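Local coordinates for protein maltose operon transcriptional repressor (Staphylococcus aureus subsp. aureus Mu50, PDB 3HCW) that probably represses transcription of the maltose operon, its C-terminal fragment having the periplasmic-binding-protein-like fold that in related repressors senses a small effector, at residues A[173-176]-A[177-181]; A[59-62]-A[63-67]; A[121-124]-A[125-129]; A[101-104]-A[105-108]; A[144-147]-A[148-152]. One frame throughout, in Å; residues are numbered along the deposited sequence. Where two conformers were deposited one is given.

Contact 1 (A[173-176]-A[177-181])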
loop_
_atom_site.group_PDB
_atom_site.type_symbol
_atom_site.label_atom_id
_atom_site.label_comp_id
_atom_site.label_asym_id
_atom_site.label_seq_id
_atom_site.Cartn_x
_atom_site.Cartn_y
_atom_site.Cartn_z
ATOM N N ARG A 173 -4.742 -2.246 17.926
ATOM C CA ARG A 173 -5.328 -0.987 18.393
ATOM C C ARG A 173 -5.390 -0.869 19.911
ATOM O O ARG A 173 -4.856 0.081 20.481
ATOM C CB ARG A 173 -6.750 -0.866 17.847
ATOM C CG ARG A 173 -7.499 0.368 18.299
ATOM C CD ARG A 173 -7.759 1.223 17.119
ATOM N NE ARG A 173 -8.017 2.611 17.463
ATOM C CZ ARG A 173 -7.627 3.623 16.696
ATOM N NH1 ARG A 173 -6.957 3.371 15.575
ATOM N NH2 ARG A 173 -7.895 4.869 17.043
ATOM N N GLU A 174 -6.046 -1.843 20.543
ATOM C CA GLU A 174 -6.179 -1.920 21.997
ATOM C C GLU A 174 -4.821 -1.850 22.696
ATOM O O GLU A 174 -4.654 -1.102 23.667
ATOM C CB GLU A 174 -6.921 -3.204 22.395
ATOM C CG GLU A 174 -7.197 -3.354 23.897
ATOM C CD GLU A 174 -7.468 -4.799 24.313
ATOM O OE1 GLU A 174 -8.511 -5.355 23.897
ATOM O OE2 GLU A 174 -6.641 -5.375 25.059
ATOM N N VAL A 175 -3.855 -2.606 22.180
ATOM C CA VAL A 175 -2.526 -2.687 22.792
ATOM C C VAL A 175 -1.762 -1.367 22.685
ATOM O O VAL A 175 -1.209 -0.905 23.688
ATOM C CB VAL A 175 -1.700 -3.877 22.238
ATOM C CG1 VAL A 175 -0.386 -4.014 22.985
ATOM C CG2 VAL A 175 -2.481 -5.167 22.382
ATOM N N ILE A 176 -1.752 -0.765 21.491
ATOM C CA ILE A 176 -1.134 0.549 21.265
ATOM C C ILE A 176 -1.790 1.600 22.161
ATOM O O ILE A 176 -1.092 2.358 22.846
ATOM C CB ILE A 176 -1.255 1.049 19.784
ATOM C CG1 ILE A 176 -0.801 -0.007 18.755
ATOM C CG2 ILE A 176 -0.531 2.392 19.603
ATOM C CD1 ILE A 176 0.669 -0.110 18.522
ATOM N N LEU A 177 -3.128 1.620 22.155
ATOM C CA LEU A 177 -3.926 2.527 22.984
ATOM C C LEU A 177 -3.524 2.491 24.449
ATOM O O LEU A 177 -3.372 3.545 25.064
ATOM C CB LEU A 177 -5.439 2.255 22.840
ATOM C CG LEU A 177 -6.450 3.059 23.684
ATOM C CD1 LEU A 177 -6.326 4.594 23.511
ATOM C CD2 LEU A 177 -7.886 2.605 23.404
ATOM N N ASN A 178 -3.328 1.290 24.994
ATOM C CA ASN A 178 -2.938 1.143 26.395
ATOM C C ASN A 178 -1.568 1.758 26.678
ATOM O O ASN A 178 -1.389 2.440 27.688
ATOM C CB ASN A 178 -2.965 -0.330 26.815
ATOM C CG ASN A 178 -2.406 -0.545 28.207
ATOM O OD1 ASN A 178 -3.037 -0.187 29.203
ATOM N ND2 ASN A 178 -1.209 -1.117 28.284
ATOM N N TYR A 179 -0.615 1.519 25.776
ATOM C CA TYR A 179 0.719 2.105 25.887
ATOM C C TYR A 179 0.701 3.635 25.804
ATOM O O TYR A 179 1.412 4.290 26.555
ATOM C CB TYR A 179 1.672 1.532 24.830
ATOM C CG TYR A 179 2.156 0.131 25.110
ATOM C CD1 TYR A 179 2.791 -0.187 26.315
ATOM C CD2 TYR A 179 1.997 -0.876 24.168
ATOM C CE1 TYR A 179 3.233 -1.481 26.573
ATOM C CE2 TYR A 179 2.446 -2.170 24.412
ATOM C CZ TYR A 179 3.056 -2.467 25.614
ATOM O OH TYR A 179 3.494 -3.752 25.849
ATOM N N MET A 180 -0.104 4.198 24.903
ATOM C CA MET A 180 -0.171 5.653 24.772
ATOM C C MET A 180 -0.996 6.300 25.879
ATOM O O MET A 180 -0.718 7.433 26.249
ATOM C CB MET A 180 -0.660 6.102 23.378
ATOM C CG MET A 180 0.270 5.776 22.183
ATOM S SD MET A 180 1.934 6.472 22.271
ATOM C CE MET A 180 2.886 5.057 22.838
ATOM N N GLN A 181 -1.995 5.583 26.406
ATOM C CA GLN A 181 -2.745 6.027 27.601
ATOM C C GLN A 181 -1.830 6.255 28.798
ATOM O O GLN A 181 -1.944 7.278 29.485
ATOM C CB GLN A 181 -3.840 5.029 27.985
ATOM C CG GLN A 181 -5.176 5.281 27.308
ATOM C CD GLN A 181 -6.161 4.130 27.469
ATOM O OE1 GLN A 181 -5.828 3.067 28.018
ATOM N NE2 GLN A 181 -7.390 4.340 26.989
#

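Contact 2 (A[59-62]-A[63-67])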
loop_
_atom_site.group_PDB
_atom_site.type_symbol
_atom_site.label_atom_id
_atom_site.label_comp_id
_atom_site.label_asym_id
_atom_site.label_seq_id
_atom_site.Cartn_x
_atom_site.Cartn_y
_atom_site.Cartn_z
ATOM N N GLU A 59 6.790 -24.946 2.237
ATOM C CA GLU A 59 6.601 -24.462 0.871
ATOM C C GLU A 59 7.890 -24.075 0.139
ATOM O O GLU A 59 7.938 -24.133 -1.091
ATOM C CB GLU A 59 5.530 -23.365 0.799
ATOM C CG GLU A 59 5.993 -21.928 0.844
ATOM C CD GLU A 59 5.176 -21.058 -0.094
ATOM O OE1 GLU A 59 4.528 -20.097 0.365
ATOM O OE2 GLU A 59 5.165 -21.352 -1.303
ATOM N N VAL A 60 8.928 -23.703 0.885
ATOM C CA VAL A 60 10.236 -23.462 0.282
ATOM C C VAL A 60 10.897 -24.801 -0.038
ATOM O O VAL A 60 11.505 -24.946 -1.098
ATOM C CB VAL A 60 11.141 -22.558 1.158
ATOM C CG1 VAL A 60 12.604 -22.611 0.693
ATOM C CG2 VAL A 60 10.625 -21.116 1.142
ATOM N N TYR A 61 10.745 -25.781 0.856
ATOM C CA TYR A 61 11.273 -27.132 0.619
ATOM C C TYR A 61 10.645 -27.796 -0.609
ATOM O O TYR A 61 11.328 -28.521 -1.335
ATOM C CB TYR A 61 11.118 -28.038 1.846
ATOM C CG TYR A 61 11.796 -29.381 1.691
ATOM C CD1 TYR A 61 13.181 -29.497 1.782
ATOM C CD2 TYR A 61 11.052 -30.535 1.437
ATOM C CE1 TYR A 61 13.812 -30.728 1.632
ATOM C CE2 TYR A 61 11.672 -31.765 1.282
ATOM C CZ TYR A 61 13.052 -31.857 1.385
ATOM O OH TYR A 61 13.673 -33.078 1.236
ATOM N N LYS A 62 9.353 -27.543 -0.820
ATOM C CA LYS A 62 8.651 -27.974 -2.026
ATOM C C LYS A 62 9.325 -27.390 -3.266
ATOM O O LYS A 62 9.652 -28.134 -4.189
ATOM C CB LYS A 62 7.170 -27.586 -1.967
ATOM C CG LYS A 62 6.312 -28.166 -3.098
ATOM C CD LYS A 62 4.829 -28.270 -2.709
ATOM C CE LYS A 62 4.174 -26.906 -2.488
ATOM N NZ LYS A 62 3.962 -26.153 -3.760
ATOM N N MET A 63 9.571 -26.076 -3.257
ATOM C CA MET A 63 10.315 -25.399 -4.334
ATOM C C MET A 63 11.722 -25.969 -4.597
ATOM O O MET A 63 12.176 -25.970 -5.745
ATOM C CB MET A 63 10.387 -23.888 -4.087
ATOM C CG MET A 63 9.032 -23.191 -4.100
ATOM S SD MET A 63 9.022 -21.580 -3.281
ATOM C CE MET A 63 9.686 -20.543 -4.576
ATOM N N ILE A 64 12.402 -26.452 -3.552
ATOM C CA ILE A 64 13.707 -27.117 -3.718
ATOM C C ILE A 64 13.530 -28.473 -4.396
ATOM O O ILE A 64 14.099 -28.727 -5.464
ATOM C CB ILE A 64 14.470 -27.411 -2.372
ATOM C CG1 ILE A 64 14.320 -26.303 -1.313
ATOM C CG2 ILE A 64 15.945 -27.779 -2.649
ATOM C CD1 ILE A 64 14.885 -24.954 -1.659
ATOM N N LYS A 65 12.741 -29.326 -3.739
ATOM C CA LYS A 65 12.556 -30.728 -4.110
ATOM C C LYS A 65 11.919 -30.928 -5.486
ATOM O O LYS A 65 12.358 -31.787 -6.257
ATOM C CB LYS A 65 11.738 -31.441 -3.033
ATOM C CG LYS A 65 12.492 -32.504 -2.273
ATOM C CD LYS A 65 12.071 -33.885 -2.756
ATOM C CE LYS A 65 12.488 -34.963 -1.772
ATOM N NZ LYS A 65 11.495 -36.072 -1.727
ATOM N N GLN A 66 10.906 -30.119 -5.794
ATOM C CA GLN A 66 10.264 -30.136 -7.104
ATOM C C GLN A 66 11.056 -29.361 -8.159
ATOM O O GLN A 66 10.573 -29.174 -9.274
ATOM C CB GLN A 66 8.843 -29.582 -7.017
ATOM C CG GLN A 66 7.807 -30.554 -6.498
ATOM C CD GLN A 66 6.387 -30.036 -6.655
ATOM O OE1 GLN A 66 6.126 -28.843 -6.512
ATOM N NE2 GLN A 66 5.460 -30.941 -6.948
ATOM N N ARG A 67 12.262 -28.915 -7.790
ATOM C CA ARG A 67 13.201 -28.199 -8.669
ATOM C C ARG A 67 12.561 -27.018 -9.411
ATOM O O ARG A 67 12.813 -26.815 -10.597
ATOM C CB ARG A 67 13.873 -29.160 -9.664
ATOM C CG ARG A 67 14.259 -30.527 -9.105
ATOM C CD ARG A 67 15.730 -30.617 -8.774
ATOM N NE ARG A 67 16.308 -31.852 -9.305
ATOM C CZ ARG A 67 16.437 -32.988 -8.622
ATOM N NH1 ARG A 67 16.035 -33.071 -7.357
ATOM N NH2 ARG A 67 16.973 -34.050 -9.209
#

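Contact 3 (A[121-124]-A[125-129])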
loop_
_atom_site.group_PDB
_atom_site.type_symbol
_atom_site.label_atom_id
_atom_site.label_comp_id
_atom_site.label_asym_id
_atom_site.label_seq_id
_atom_site.Cartn_x
_atom_site.Cartn_y
_atom_site.Cartn_z
ATOM N N ASN A 121 20.836 9.186 11.917
ATOM C CA ASN A 121 20.466 10.374 11.164
ATOM C C ASN A 121 19.098 10.907 11.573
ATOM O O ASN A 121 18.926 12.116 11.746
ATOM C CB ASN A 121 20.467 10.093 9.657
ATOM C CG ASN A 121 21.846 9.907 9.110
ATOM O OD1 ASN A 121 22.816 10.350 9.705
ATOM N ND2 ASN A 121 21.949 9.233 7.964
ATOM N N LEU A 122 18.131 10.001 11.714
ATOM C CA LEU A 122 16.782 10.391 12.112
ATOM C C LEU A 122 16.761 10.891 13.548
ATOM O O LEU A 122 16.180 11.954 13.818
ATOM C CB LEU A 122 15.783 9.243 11.924
ATOM C CG LEU A 122 14.292 9.538 12.122
ATOM C CD1 LEU A 122 13.746 10.301 10.933
ATOM C CD2 LEU A 122 13.507 8.237 12.313
ATOM N N THR A 123 17.406 10.140 14.451
ATOM C CA THR A 123 17.429 10.501 15.868
ATOM C C THR A 123 18.130 11.851 16.061
ATOM O O THR A 123 17.670 12.664 16.841
ATOM C CB THR A 123 18.101 9.410 16.781
ATOM O OG1 THR A 123 17.554 8.109 16.498
ATOM C CG2 THR A 123 17.868 9.720 18.257
ATOM N N ARG A 124 19.234 12.081 15.350
ATOM C CA ARG A 124 19.956 13.366 15.410
ATOM C C ARG A 124 19.073 14.537 14.997
ATOM O O ARG A 124 19.055 15.565 15.672
ATOM C CB ARG A 124 21.207 13.349 14.516
ATOM C CG ARG A 124 22.533 13.331 15.257
ATOM C CD ARG A 124 22.815 14.677 15.927
ATOM N NE ARG A 124 23.516 15.624 15.061
ATOM C CZ ARG A 124 23.729 16.907 15.357
ATOM N NH1 ARG A 124 23.288 17.424 16.498
ATOM N NH2 ARG A 124 24.382 17.685 14.501
ATOM N N HIS A 125 18.344 14.362 13.898
ATOM C CA HIS A 125 17.453 15.403 13.362
ATOM C C HIS A 125 16.394 15.885 14.350
ATOM O O HIS A 125 16.158 17.105 14.464
ATOM C CB HIS A 125 16.781 14.937 12.068
ATOM C CG HIS A 125 15.590 15.756 11.683
ATOM N ND1 HIS A 125 15.701 17.021 11.145
ATOM C CD2 HIS A 125 14.263 15.499 11.770
ATOM C CE1 HIS A 125 14.496 17.506 10.913
ATOM N NE2 HIS A 125 13.605 16.605 11.287
ATOM N N VAL A 126 15.758 14.943 15.058
ATOM C CA VAL A 126 14.745 15.328 16.048
ATOM C C VAL A 126 15.368 16.086 17.217
ATOM O O VAL A 126 14.765 17.030 17.736
ATOM C CB VAL A 126 13.792 14.161 16.500
ATOM C CG1 VAL A 126 13.154 13.504 15.298
ATOM C CG2 VAL A 126 14.500 13.123 17.346
ATOM N N ILE A 127 16.598 15.713 17.577
ATOM C CA ILE A 127 17.347 16.396 18.642
ATOM C C ILE A 127 17.705 17.819 18.219
ATOM O O ILE A 127 17.589 18.749 19.014
ATOM C CB ILE A 127 18.572 15.565 19.088
ATOM C CG1 ILE A 127 18.087 14.277 19.772
ATOM C CG2 ILE A 127 19.501 16.371 19.995
ATOM C CD1 ILE A 127 19.200 13.377 20.318
ATOM N N GLU A 128 18.073 17.978 16.947
ATOM C CA GLU A 128 18.354 19.288 16.346
ATOM C C GLU A 128 17.165 20.249 16.387
ATOM O O GLU A 128 17.359 21.460 16.386
ATOM C CB GLU A 128 18.863 19.142 14.907
ATOM C CG GLU A 128 20.281 18.577 14.805
ATOM C CD GLU A 128 20.716 18.268 13.371
ATOM O OE1 GLU A 128 19.902 17.738 12.584
ATOM O OE2 GLU A 128 21.889 18.539 13.035
ATOM N N GLN A 129 15.945 19.712 16.432
ATOM C CA GLN A 129 14.743 20.541 16.575
ATOM C C GLN A 129 14.510 20.953 18.032
ATOM O O GLN A 129 13.797 21.916 18.301
ATOM C CB GLN A 129 13.506 19.819 16.033
ATOM C CG GLN A 129 13.641 19.302 14.613
ATOM C CD GLN A 129 14.294 20.300 13.683
ATOM O OE1 GLN A 129 15.424 20.096 13.241
ATOM N NE2 GLN A 129 13.593 21.388 13.387
#

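Contact 4 (A[101-104]-A[105-108])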
loop_
_atom_site.group_PDB
_atom_site.type_symbol
_atom_site.label_atom_id
_atom_site.label_comp_id
_atom_site.label_asym_id
_atom_site.label_seq_id
_atom_site.Cartn_x
_atom_site.Cartn_y
_atom_site.Cartn_z
ATOM N N THR A 101 25.072 -11.869 9.755
ATOM C CA THR A 101 25.040 -12.046 11.202
ATOM C C THR A 101 25.957 -13.173 11.712
ATOM O O THR A 101 25.989 -13.462 12.912
ATOM C CB THR A 101 23.574 -12.249 11.690
ATOM O OG1 THR A 101 23.564 -12.668 13.061
ATOM C CG2 THR A 101 22.840 -13.293 10.844
ATOM N N SER A 102 26.716 -13.790 10.809
ATOM C CA SER A 102 27.447 -15.013 11.146
ATOM C C SER A 102 28.728 -15.204 10.338
ATOM O O SER A 102 29.013 -14.429 9.424
ATOM C CB SER A 102 26.531 -16.226 10.963
ATOM O OG SER A 102 26.995 -17.318 11.730
ATOM N N ASP A 103 29.493 -16.238 10.689
ATOM C CA ASP A 103 30.703 -16.613 9.949
ATOM C C ASP A 103 30.422 -17.119 8.538
ATOM O O ASP A 103 31.098 -16.714 7.593
ATOM C CB ASP A 103 31.531 -17.646 10.719
ATOM C CG ASP A 103 32.914 -17.135 11.080
ATOM O OD1 ASP A 103 33.515 -16.398 10.265
ATOM O OD2 ASP A 103 33.409 -17.486 12.174
ATOM N N ILE A 104 29.424 -17.991 8.394
ATOM C CA ILE A 104 29.063 -18.533 7.072
ATOM C C ILE A 104 28.484 -17.479 6.118
ATOM O O ILE A 104 28.553 -17.644 4.903
ATOM C CB ILE A 104 28.119 -19.767 7.159
ATOM C CG1 ILE A 104 26.870 -19.444 7.996
ATOM C CG2 ILE A 104 28.889 -20.982 7.686
ATOM C CD1 ILE A 104 25.860 -20.585 8.126
ATOM N N ASP A 105 27.953 -16.391 6.682
ATOM C CA ASP A 105 27.405 -15.272 5.909
ATOM C C ASP A 105 28.421 -14.561 5.016
ATOM O O ASP A 105 28.034 -13.837 4.098
ATOM C CB ASP A 105 26.722 -14.262 6.830
ATOM C CG ASP A 105 25.296 -14.639 7.147
ATOM O OD1 ASP A 105 24.894 -14.498 8.318
ATOM O OD2 ASP A 105 24.568 -15.070 6.226
ATOM N N HIS A 106 29.710 -14.781 5.284
ATOM C CA HIS A 106 30.799 -14.337 4.409
ATOM C C HIS A 106 30.710 -14.933 2.995
ATOM O O HIS A 106 31.152 -14.316 2.022
ATOM C CB HIS A 106 32.159 -14.692 5.030
ATOM C CG HIS A 106 32.531 -13.848 6.213
ATOM N ND1 HIS A 106 32.634 -12.475 6.147
ATOM C CD2 HIS A 106 32.849 -14.187 7.484
ATOM C CE1 HIS A 106 32.980 -12.004 7.330
ATOM N NE2 HIS A 106 33.115 -13.022 8.161
ATOM N N GLN A 107 30.131 -16.131 2.898
ATOM C CA GLN A 107 29.967 -16.838 1.628
ATOM C C GLN A 107 28.815 -16.295 0.782
ATOM O O GLN A 107 28.812 -16.453 -0.441
ATOM C CB GLN A 107 29.747 -18.343 1.869
ATOM C CG GLN A 107 30.807 -19.037 2.728
ATOM C CD GLN A 107 32.227 -18.752 2.264
ATOM O OE1 GLN A 107 33.025 -18.165 2.996
ATOM N NE2 GLN A 107 32.545 -19.156 1.038
ATOM N N PHE A 108 27.842 -15.661 1.436
ATOM C CA PHE A 108 26.578 -15.303 0.795
ATOM C C PHE A 108 26.360 -13.801 0.690
ATOM O O PHE A 108 26.454 -13.087 1.685
ATOM C CB PHE A 108 25.419 -15.986 1.524
ATOM C CG PHE A 108 25.601 -17.471 1.655
ATOM C CD1 PHE A 108 25.433 -18.303 0.547
ATOM C CD2 PHE A 108 25.986 -18.036 2.870
ATOM C CE1 PHE A 108 25.628 -19.680 0.652
ATOM C CE2 PHE A 108 26.188 -19.413 2.989
ATOM C CZ PHE A 108 26.005 -20.239 1.881
#

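Contact 5 (A[144-147]-A[148-152])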
loop_
_atom_site.group_PDB
_atom_site.type_symbol
_atom_site.label_atom_id
_atom_site.label_comp_id
_atom_site.label_asym_id
_atom_site.label_seq_id
_atom_site.Cartn_x
_atom_site.Cartn_y
_atom_site.Cartn_z
ATOM N N GLU A 144 16.767 -8.257 12.816
ATOM C CA GLU A 144 17.999 -7.485 12.839
ATOM C C GLU A 144 17.800 -6.009 12.478
ATOM O O GLU A 144 18.539 -5.167 12.952
ATOM C CB GLU A 144 19.062 -8.146 11.956
ATOM C CG GLU A 144 20.036 -9.066 12.713
ATOM C CD GLU A 144 19.350 -10.146 13.559
ATOM O OE1 GLU A 144 18.426 -10.825 13.063
ATOM O OE2 GLU A 144 19.751 -10.321 14.728
ATOM N N VAL A 145 16.788 -5.703 11.666
ATOM C CA VAL A 145 16.470 -4.321 11.292
ATOM C C VAL A 145 16.036 -3.532 12.545
ATOM O O VAL A 145 16.487 -2.400 12.782
ATOM C CB VAL A 145 15.426 -4.262 10.109
ATOM C CG1 VAL A 145 14.360 -5.328 10.260
ATOM C CG2 VAL A 145 14.777 -2.882 9.990
ATOM N N SER A 146 15.202 -4.179 13.356
ATOM C CA SER A 146 14.788 -3.688 14.657
ATOM C C SER A 146 15.989 -3.443 15.575
ATOM O O SER A 146 16.132 -2.338 16.107
ATOM C CB SER A 146 13.774 -4.661 15.286
ATOM O OG SER A 146 13.332 -4.215 16.553
ATOM N N LYS A 147 16.867 -4.444 15.712
ATOM C CA LYS A 147 18.075 -4.319 16.543
ATOM C C LYS A 147 18.986 -3.173 16.090
ATOM O O LYS A 147 19.505 -2.422 16.913
ATOM C CB LYS A 147 18.889 -5.621 16.550
ATOM C CG LYS A 147 18.247 -6.808 17.258
ATOM C CD LYS A 147 19.197 -8.011 17.170
ATOM C CE LYS A 147 18.839 -9.123 18.149
ATOM N NZ LYS A 147 17.647 -9.900 17.722
ATOM N N ASP A 148 19.197 -3.073 14.782
ATOM C CA ASP A 148 20.022 -2.010 14.198
ATOM C C ASP A 148 19.458 -0.601 14.413
ATOM O O ASP A 148 20.196 0.301 14.754
ATOM C CB ASP A 148 20.196 -2.240 12.704
ATOM C CG ASP A 148 21.180 -3.330 12.388
ATOM O OD1 ASP A 148 21.481 -3.503 11.185
ATOM O OD2 ASP A 148 21.655 -4.004 13.329
ATOM N N ARG A 149 18.149 -0.437 14.211
ATOM C CA ARG A 149 17.496 0.869 14.363
ATOM C C ARG A 149 17.369 1.293 15.830
ATOM O O ARG A 149 17.544 2.469 16.145
ATOM C CB ARG A 149 16.151 0.921 13.615
ATOM C CG ARG A 149 16.316 0.884 12.081
ATOM C CD ARG A 149 14.987 0.918 11.331
ATOM N NE ARG A 149 15.179 0.674 9.898
ATOM C CZ ARG A 149 14.212 0.348 9.036
ATOM N NH1 ARG A 149 12.958 0.215 9.442
ATOM N NH2 ARG A 149 14.509 0.129 7.760
ATOM N N ILE A 150 17.085 0.337 16.718
ATOM C CA ILE A 150 17.170 0.575 18.165
ATOM C C ILE A 150 18.583 1.015 18.579
ATOM O O ILE A 150 18.739 2.029 19.266
ATOM C CB ILE A 150 16.645 -0.651 18.996
ATOM C CG1 ILE A 150 15.124 -0.782 18.822
ATOM C CG2 ILE A 150 16.982 -0.517 20.485
ATOM C CD1 ILE A 150 14.532 -2.086 19.264
ATOM N N GLN A 151 19.607 0.275 18.147
ATOM C CA GLN A 151 20.998 0.631 18.464
ATOM C C GLN A 151 21.402 2.062 18.036
ATOM O O GLN A 151 22.040 2.782 18.800
ATOM C CB GLN A 151 21.972 -0.392 17.871
ATOM C CG GLN A 151 23.456 -0.149 18.220
ATOM C CD GLN A 151 23.711 -0.110 19.717
ATOM O OE1 GLN A 151 23.663 -1.141 20.393
ATOM N NE2 GLN A 151 23.987 1.085 20.244
ATOM N N GLY A 152 21.018 2.471 16.832
ATOM C CA GLY A 152 21.332 3.815 16.354
ATOM C C GLY A 152 20.615 4.892 17.149
ATOM O O GLY A 152 21.143 5.986 17.359
#

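Contact 1 (A[173-176]-A[177-181])
The first two turns of helix 173-187, which follows strand 163-169 in the periplasmic-binding-protein-like domain, are held together here by i to i+4 backbone bonds and two side-chain pairs. On one side of the helix Val175 and Tyr179 lie alongside each other and point the same way. CG1 of Val175 reaches Tyr179 CE2 at 3.7 Å. This methyl stands anti to the backbone N (chi1 -174°), beside the carbonyl carbon, which turns it forward to the ring one turn later. The ring also comes close to the backbone, Tyr179 CD2 lying 3.2 Å from Val175 O at an oblique approach. That same oxygen accepts the N-H of Tyr179 at N to O 3.3 Å, a long bond tilted 22° from the carbonyl plane. Both side chains rest on Thr169 of the preceding strand, and Tyr179 extends to Ile167. The second pair, Ile176 and Met180, is buried against helix 201-213, where Ile176 meets Ile207 and Val210, and Met180 meets Val210 and Leu211. Their mutual approach is looser, Ile176 CG2 to Met180 CG at 4.3 Å. At the start of the helix, Arg173 sends its guanidinium to Ser209 and Glu213 of helix 201-213, while its side chain also packs on Pro239 of the second subunit. The first backbone bond, Leu177 N to Arg173 O, is short at 2.9 Å. Met180 N donates to Ile176 O, also at 2.9 Å, with an N-H...O angle of 158°.

Contact 2 (A[59-62]-A[63-67])
Lys62 O accepts the N-H of Gln66 at N to O 2.8 Å, the shortest bond between 59-62 and 63-67, in the last turns of helix 53-65 before a Schellman motif. The bond is fairly straight, 164° at the hydrogen. In the motif Arg67, with positive phi, is the C-prime residue: Met68 N returns to Met63 O, and Arg67 N bonds to Ile64 O at 3.0 Å. Lys62 and Gln66 also run alongside each other, with OE1 of Gln66 3.5 Å from the aliphatic CG of Lys62. One residue earlier, Tyr61 and Lys65 point the same way. The tyrosine, its CG anti to the backbone N (chi1 -173°), sends the ring along the helix, and Lys65 CG meets Tyr61 CE2 obliquely at 3.7 Å. The aliphatic part of the lysine therefore does the touching. Tyr61 also packs on Met86 and Glu90. The inward side is apolar: Val60 CG1 and Ile64 CD1 approach at 4.0 Å, their side chains crossing at a slant, and both rest on Phe72 of strand 71-74 and Leu87 of helix 82-89. Met63 joins them on Phe72. Its CG, anti to the carbonyl carbon, swings back over the preceding turn, and its sulfur SD comes to 3.5 Å from Glu59 O. That oxygen also takes the Met63 N-H in a weak bond, while the carboxylate of Glu59 is held elsewhere, OE1 accepting the backbone N-H of Val49.

Contact 3 (A[121-124]-A[125-129])
This is a local contact along helix 115-129 in the periplasmic-binding-protein-like domain, combining a surface ion pair one turn apart with packing on the inner side. Arg124 and Glu128 cross at about a right angle, the chain of Arg124 being bent at chi2 and chi3. The salt bridge runs from Arg124 NH2 to Glu128 OE2 at 3.0 Å, but this oxygen lies over a face of the guanidinium, 3.0 Å above its plane and toward the rim. No N-H points at it, so attraction between the charges replaces a directed hydrogen bond; the two planes are 53° apart. The aliphatic part of Glu128 takes part too, its CG lying 3.6 Å from Arg124 NH1. On the inner side, CG2 of Val126 occupies the crowded position between backbone N and carbonyl carbon (chi1 -54°, which puts CG1 anti to the carbonyl carbon) and meets Thr123 O at 3.2 Å. CG1 of Ile127 comes over the same oxygen at 3.4 Å, while Ile127 N donates weakly to it. Thr123, Val126 and Ile127 all pack on Leu134 of strand 133-139; Thr123 and Ile127 also meet Val156 of helix 144-159. His125 is anchored through NE2 to Thr285, and Thr123 OG1 bonds to Ser119 O. Between the residues of the ion pair, Glu128 N donates to Arg124 O at 2.9 Å.

Contact 4 (A[101-104]-A[105-108])
Asp105 OD1 accepts the backbone N-H of Thr101 at N to O 3.0 Å, a straight bond (167° at the hydrogen) that arrives from above the carboxylate plane, 44° out of it. The Ser102 N lies 3.2 Å from the same OD1, and CG2 of Thr101 comes to 3.5 Å. The buried carboxylate is thus set against the backbone of Thr101 and Ser102, and its other oxygen, OD2, bonds to NE2 of His110; Lys84 adds a long, weak ion pair to OD1. This is the loop between strands 94-97 and 110-113, which makes a short 3-10 turn around residues 104-106. Within the turn, Gln107 N donates to Ile104 O at 3.0 Å, from above the carbonyl plane, and His106 N gives a weak bond to Asp103 O. His106 CG, anti to the carbonyl carbon (chi1 -73°), turns the ring back toward Asp103: CD2 approaches Asp103 O obliquely at 3.1 Å, while OD1 of Asp103 sits at the ring edge, in plane, 3.6 Å from CD2. ND1 of His106 is hydrogen-bonded to Glu271 OE2. Phe108 CD2 reaches Ile104 O at 3.3 Å, and the Phe108 ring stacks with that of Phe94. Ile104 and Phe108 both lie on Ile88 of helix 82-89.

Contact 5 (A[144-147]-A[148-152])
The guanidinium of Arg149 has CG2 of Val145 over the centre of one face, 3.4 Å above the plane and nearest to CZ. NE bonds to Asn115 OD1, and NH1 to a bound glycerol, probably from the crystallisation liquor, and weakly to Leu199 O. These bonds, with the methyl on one face, fix the rotation of the group. Both residues lie on the first turns of helix 144-159, in the beta-alpha-beta unit of strands 133-139 and 163-169. The Arg149-x-x-Gly152 pattern and the glycerol are consistent with the effector pocket, where related LacI-type repressors use such an arginine. The position of Val145 CG2, anti to the backbone N, carries the methyl onto the guanidinium face, which the extended arginine chain (chi2 179°) brings back beside it. Next along the helix, Ile150 CD1 meets Ser146 OG at 3.6 Å; OG is hydrogen-bonded to Thr138 and the isoleucine rests on Phe136 and Thr138. Asp148 folds its carboxylate back toward the helix start, forming a salt bridge through OD2 to Lys99. The i to i+4 bonds are short, Arg149 N to Val145 O 2.9 Å. One residue on, Ile150 N donates to Ser146 O at 2.9 Å, with an N-H...O angle of 169°.

How the contacts relate
From the N terminus the contacts come in series, 2, 4, 3, 5 and 1, and none nests in or crosses another. Each is local: contacts 2, 3, 5 and 1 span successive helical turns, and contact 4 closes a turn in the loop between strands 94-97 and 110-113. Contacts 2 and 4 belong to the N-terminal half of the sheet and both pack against helix 82-89. Contacts 3, 5 and 1 belong to the other half. Contacts 3 and 5 sit on neighbouring helices beside strand 133-139 and touch, Thr123 OG1 to Gly152 O 4.3 Å; contact 1 lies on the helix after the outermost strand 163-169, against helix 201-213. Contacts 4 and 5 approach to about 5 Å between nearest atoms.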